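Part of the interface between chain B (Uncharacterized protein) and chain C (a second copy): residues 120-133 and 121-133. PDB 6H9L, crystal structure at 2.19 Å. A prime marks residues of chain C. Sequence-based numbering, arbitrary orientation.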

# COMPACT_ATOMS: atom_id res chain seq x y z
N ALA B 120 -18.14 -9.24 67.95
CA ALA B 120 -19.43 -8.74 68.43
C ALA B 120 -20.28 -9.85 69.03
O ALA B 120 -20.91 -9.67 70.08
CB ALA B 120 -20.18 -8.05 67.30
N ARG B 121 -20.31 -11.00 68.37
CA ARG B 121 -21.04 -12.18 68.85
C ARG B 121 -20.45 -12.73 70.14
O ARG B 121 -21.19 -13.18 71.02
CB ARG B 121 -21.05 -13.28 67.78
CG ARG B 121 -21.85 -12.93 66.53
CD ARG B 121 -23.34 -13.23 66.72
NE ARG B 121 -24.20 -12.04 66.56
CZ ARG B 121 -25.09 -11.84 65.58
NH1 ARG B 121 -25.30 -12.73 64.62
NH2 ARG B 121 -25.80 -10.71 65.57
N VAL B 122 -19.13 -12.70 70.26
CA VAL B 122 -18.45 -13.17 71.47
C VAL B 122 -18.84 -12.32 72.69
O VAL B 122 -19.15 -12.86 73.75
CB VAL B 122 -16.92 -13.19 71.29
CG1 VAL B 122 -16.20 -13.37 72.62
CG2 VAL B 122 -16.51 -14.29 70.33
N ILE B 123 -18.82 -11.00 72.52
CA ILE B 123 -19.23 -10.08 73.58
C ILE B 123 -20.70 -10.32 73.94
O ILE B 123 -21.08 -10.26 75.10
CB ILE B 123 -19.02 -8.61 73.16
CG1 ILE B 123 -17.53 -8.31 72.98
CG2 ILE B 123 -19.61 -7.65 74.20
CD1 ILE B 123 -17.25 -7.05 72.19
N GLU B 124 -21.51 -10.57 72.92
CA GLU B 124 -22.94 -10.84 73.09
C GLU B 124 -23.17 -12.09 73.94
O GLU B 124 -24.00 -12.08 74.85
CB GLU B 124 -23.60 -11.01 71.73
CG GLU B 124 -25.12 -10.92 71.74
CD GLU B 124 -25.70 -10.89 70.34
OE1 GLU B 124 -26.91 -11.19 70.20
OE2 GLU B 124 -24.97 -10.58 69.38
N LEU B 125 -22.42 -13.15 73.64
CA LEU B 125 -22.51 -14.40 74.40
C LEU B 125 -21.97 -14.25 75.82
O LEU B 125 -22.59 -14.74 76.76
CB LEU B 125 -21.77 -15.54 73.69
CG LEU B 125 -22.57 -16.36 72.69
CD1 LEU B 125 -21.65 -17.28 71.91
CD2 LEU B 125 -23.66 -17.17 73.38
N LYS B 126 -20.83 -13.59 75.97
CA LYS B 126 -20.23 -13.37 77.29
C LYS B 126 -21.18 -12.60 78.20
O LYS B 126 -21.35 -12.95 79.37
CB LYS B 126 -18.90 -12.61 77.16
N SER B 127 -21.80 -11.56 77.66
CA SER B 127 -22.82 -10.79 78.36
C SER B 127 -24.02 -11.66 78.75
O SER B 127 -24.54 -11.56 79.86
CB SER B 127 -23.28 -9.62 77.49
OG SER B 127 -24.29 -8.85 78.12
N TYR B 128 -24.46 -12.53 77.84
CA TYR B 128 -25.57 -13.46 78.09
C TYR B 128 -25.24 -14.47 79.19
O TYR B 128 -26.08 -14.77 80.03
CB TYR B 128 -25.96 -14.19 76.80
CG TYR B 128 -27.03 -15.25 76.98
CD1 TYR B 128 -28.37 -14.91 77.10
CD2 TYR B 128 -26.69 -16.60 77.01
CE1 TYR B 128 -29.35 -15.88 77.25
CE2 TYR B 128 -27.66 -17.58 77.16
CZ TYR B 128 -28.98 -17.21 77.28
OH TYR B 128 -29.95 -18.18 77.43
N ILE B 129 -24.02 -15.01 79.15
CA ILE B 129 -23.54 -15.93 80.17
C ILE B 129 -23.55 -15.25 81.53
O ILE B 129 -24.11 -15.77 82.49
CB ILE B 129 -22.10 -16.41 79.88
CG1 ILE B 129 -22.08 -17.31 78.64
CG2 ILE B 129 -21.53 -17.18 81.06
CD1 ILE B 129 -20.74 -17.32 77.93
N ASP B 130 -22.92 -14.08 81.59
CA ASP B 130 -22.80 -13.30 82.82
C ASP B 130 -24.15 -12.94 83.43
O ASP B 130 -24.31 -12.96 84.65
CB ASP B 130 -22.02 -12.00 82.57
CG ASP B 130 -20.55 -12.24 82.29
OD1 ASP B 130 -20.11 -13.41 82.33
OD2 ASP B 130 -19.84 -11.26 82.01
N THR B 131 -25.10 -12.60 82.57
CA THR B 131 -26.42 -12.18 83.03
C THR B 131 -27.17 -13.35 83.66
O THR B 131 -27.87 -13.17 84.66
CB THR B 131 -27.25 -11.60 81.89
OG1 THR B 131 -26.56 -10.47 81.35
CG2 THR B 131 -28.63 -11.18 82.37
N ARG B 132 -27.03 -14.53 83.08
CA ARG B 132 -27.64 -15.74 83.63
C ARG B 132 -27.07 -16.00 85.02
O ARG B 132 -27.82 -16.32 85.94
CB ARG B 132 -27.38 -16.94 82.71
N LEU B 133 -25.76 -15.82 85.16
CA LEU B 133 -25.09 -16.00 86.45
C LEU B 133 -25.06 -14.69 87.22
O LEU B 133 -26.07 -14.25 87.76
CB LEU B 133 -23.66 -16.50 86.22
CG LEU B 133 -23.50 -17.73 85.32
CD1 LEU B 133 -22.03 -18.07 85.14
CD2 LEU B 133 -24.26 -18.93 85.87
N ARG C 121 -22.03 -21.80 65.07
CA ARG C 121 -21.23 -21.95 66.29
C ARG C 121 -21.86 -21.21 67.47
O ARG C 121 -21.82 -21.69 68.61
CB ARG C 121 -19.81 -21.44 66.07
CG ARG C 121 -18.98 -22.25 65.09
CD ARG C 121 -18.23 -23.39 65.76
NE ARG C 121 -18.00 -24.49 64.83
CZ ARG C 121 -18.94 -25.35 64.46
NH1 ARG C 121 -20.17 -25.22 64.92
NH2 ARG C 121 -18.65 -26.32 63.61
N VAL C 122 -22.44 -20.04 67.21
CA VAL C 122 -23.10 -19.24 68.25
C VAL C 122 -24.30 -19.99 68.84
O VAL C 122 -24.46 -20.05 70.06
CB VAL C 122 -23.53 -17.85 67.73
CG1 VAL C 122 -24.48 -17.16 68.70
CG2 VAL C 122 -22.31 -16.98 67.48
N ILE C 123 -25.13 -20.56 67.97
CA ILE C 123 -26.28 -21.35 68.39
C ILE C 123 -25.80 -22.57 69.18
O ILE C 123 -26.42 -22.96 70.18
CB ILE C 123 -27.13 -21.82 67.19
CG1 ILE C 123 -27.77 -20.61 66.49
CG2 ILE C 123 -28.22 -22.79 67.63
CD1 ILE C 123 -28.26 -20.91 65.09
N GLU C 124 -24.70 -23.16 68.73
CA GLU C 124 -24.11 -24.32 69.39
C GLU C 124 -23.67 -23.99 70.82
O GLU C 124 -23.92 -24.76 71.74
CB GLU C 124 -22.91 -24.82 68.58
CG GLU C 124 -22.45 -26.22 68.92
CD GLU C 124 -21.42 -26.75 67.93
OE1 GLU C 124 -20.69 -27.70 68.28
OE2 GLU C 124 -21.34 -26.21 66.81
N LEU C 125 -23.01 -22.84 70.98
CA LEU C 125 -22.57 -22.39 72.30
C LEU C 125 -23.74 -22.00 73.20
O LEU C 125 -23.74 -22.34 74.37
CB LEU C 125 -21.60 -21.20 72.18
CG LEU C 125 -20.11 -21.54 72.05
CD1 LEU C 125 -19.32 -20.29 71.71
CD2 LEU C 125 -19.57 -22.17 73.33
N LYS C 126 -24.70 -21.27 72.65
CA LYS C 126 -25.88 -20.85 73.42
C LYS C 126 -26.64 -22.06 73.96
O LYS C 126 -27.05 -22.08 75.12
CB LYS C 126 -26.81 -19.96 72.60
CG LYS C 126 -27.67 -19.04 73.45
CD LYS C 126 -28.74 -18.32 72.67
CE LYS C 126 -29.85 -17.81 73.58
NZ LYS C 126 -30.72 -18.88 74.14
N SER C 127 -26.81 -23.06 73.11
CA SER C 127 -27.41 -24.33 73.50
C SER C 127 -26.60 -25.02 74.61
O SER C 127 -27.18 -25.55 75.57
CB SER C 127 -27.53 -25.25 72.29
OG SER C 127 -28.10 -26.50 72.63
N TYR C 128 -25.28 -25.01 74.48
CA TYR C 128 -24.39 -25.61 75.48
C TYR C 128 -24.45 -24.88 76.83
O TYR C 128 -24.46 -25.51 77.88
CB TYR C 128 -22.94 -25.62 74.97
CG TYR C 128 -21.93 -26.11 75.98
CD1 TYR C 128 -21.77 -27.47 76.24
CD2 TYR C 128 -21.11 -25.22 76.67
CE1 TYR C 128 -20.84 -27.93 77.16
CE2 TYR C 128 -20.18 -25.66 77.59
CZ TYR C 128 -20.05 -27.02 77.83
OH TYR C 128 -19.12 -27.47 78.74
N ILE C 129 -24.49 -23.55 76.77
CA ILE C 129 -24.65 -22.72 77.97
C ILE C 129 -25.95 -23.06 78.67
O ILE C 129 -25.97 -23.34 79.86
CB ILE C 129 -24.65 -21.21 77.63
CG1 ILE C 129 -23.27 -20.77 77.15
CG2 ILE C 129 -25.04 -20.38 78.84
CD1 ILE C 129 -23.30 -19.56 76.25
N ASP C 130 -27.04 -23.02 77.90
CA ASP C 130 -28.38 -23.29 78.42
C ASP C 130 -28.51 -24.67 79.05
O ASP C 130 -29.19 -24.82 80.07
CB ASP C 130 -29.43 -23.16 77.31
CG ASP C 130 -29.62 -21.73 76.84
OD1 ASP C 130 -28.98 -20.81 77.40
OD2 ASP C 130 -30.40 -21.52 75.89
N THR C 131 -27.86 -25.67 78.44
CA THR C 131 -27.92 -27.06 78.91
C THR C 131 -27.24 -27.16 80.29
O THR C 131 -27.73 -27.86 81.19
CB THR C 131 -27.28 -28.06 77.88
OG1 THR C 131 -28.09 -29.24 77.75
CG2 THR C 131 -25.84 -28.50 78.25
N ARG C 132 -26.14 -26.43 80.45
CA ARG C 132 -25.44 -26.33 81.73
C ARG C 132 -26.31 -25.64 82.79
O ARG C 132 -26.50 -26.18 83.88
CB ARG C 132 -24.12 -25.57 81.56
N LEU C 133 -26.83 -24.45 82.46
CA LEU C 133 -27.68 -23.70 83.40
C LEU C 133 -29.15 -23.78 83.01
O LEU C 133 -29.95 -24.45 83.68
CB LEU C 133 -27.21 -22.24 83.53
CG LEU C 133 -26.91 -21.35 82.32
CD1 LEU C 133 -28.17 -20.98 81.54
CD2 LEU C 133 -26.18 -20.09 82.76

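How do the two backbones lie against each other? Both stretches are helical and run almost parallel, their axes 10° apart and 11.2 Å from each other at closest approach. Contacts recur at about one-turn intervals: Arg121 CA lies 7.4 Å from Val122′ CA, Leu125 CA 7.3 Å from Lys126′ CA, and Ile129 CA 7.2 Å from Ile129′ CA. Although the chains are copies, the same residue need not play the same part on each helix.

What does Leu125, with the most covered surface, pack against? Its side chain is a knob in a hole formed by Val122′, Leu125′, Lys126′ and Ile129′. Leu125 CD1 comes within 3.8 Å of Leu125′ CD1, while Leu125 CD2 lies 3.8 Å from Ile129′ CD1. These are van der Waals contacts between branched apolar groups. One turn on, Ile129′ CD1 also meets Ile129 CG1 at 3.5 Å, extending the apolar seam.

Why does Tyr128 cover nearly as much? It points toward chain C and combines apolar and polar contacts. Tyr128 CE2 lies 4.2 Å from Ile129′ CG2, and Lys126′ CE makes an off-centre CH-pi contact, 4.3 Å from the centroid of the Tyr128 ring. At the ring edge, Tyr128 OH donates a hydrogen bond to Asp130′ OD1 at 2.8 Å; the same oxygen accepts a weak one from Lys126′ NZ at 3.5 Å. Lys126′ NZ also forms a salt bridge with Asp130′ OD2 at 3.2 Å, so the hydroxyl joins a charged pair one turn apart on the partner helix.

What closes the contact at the C-terminal end? Leu133′ CD2 lies 3.4 Å from Arg132 CB and 3.8 Å from Leu133 CD2. The side chain of Arg132 is not modelled beyond CB, so the coordinates give no position for its guanidinium.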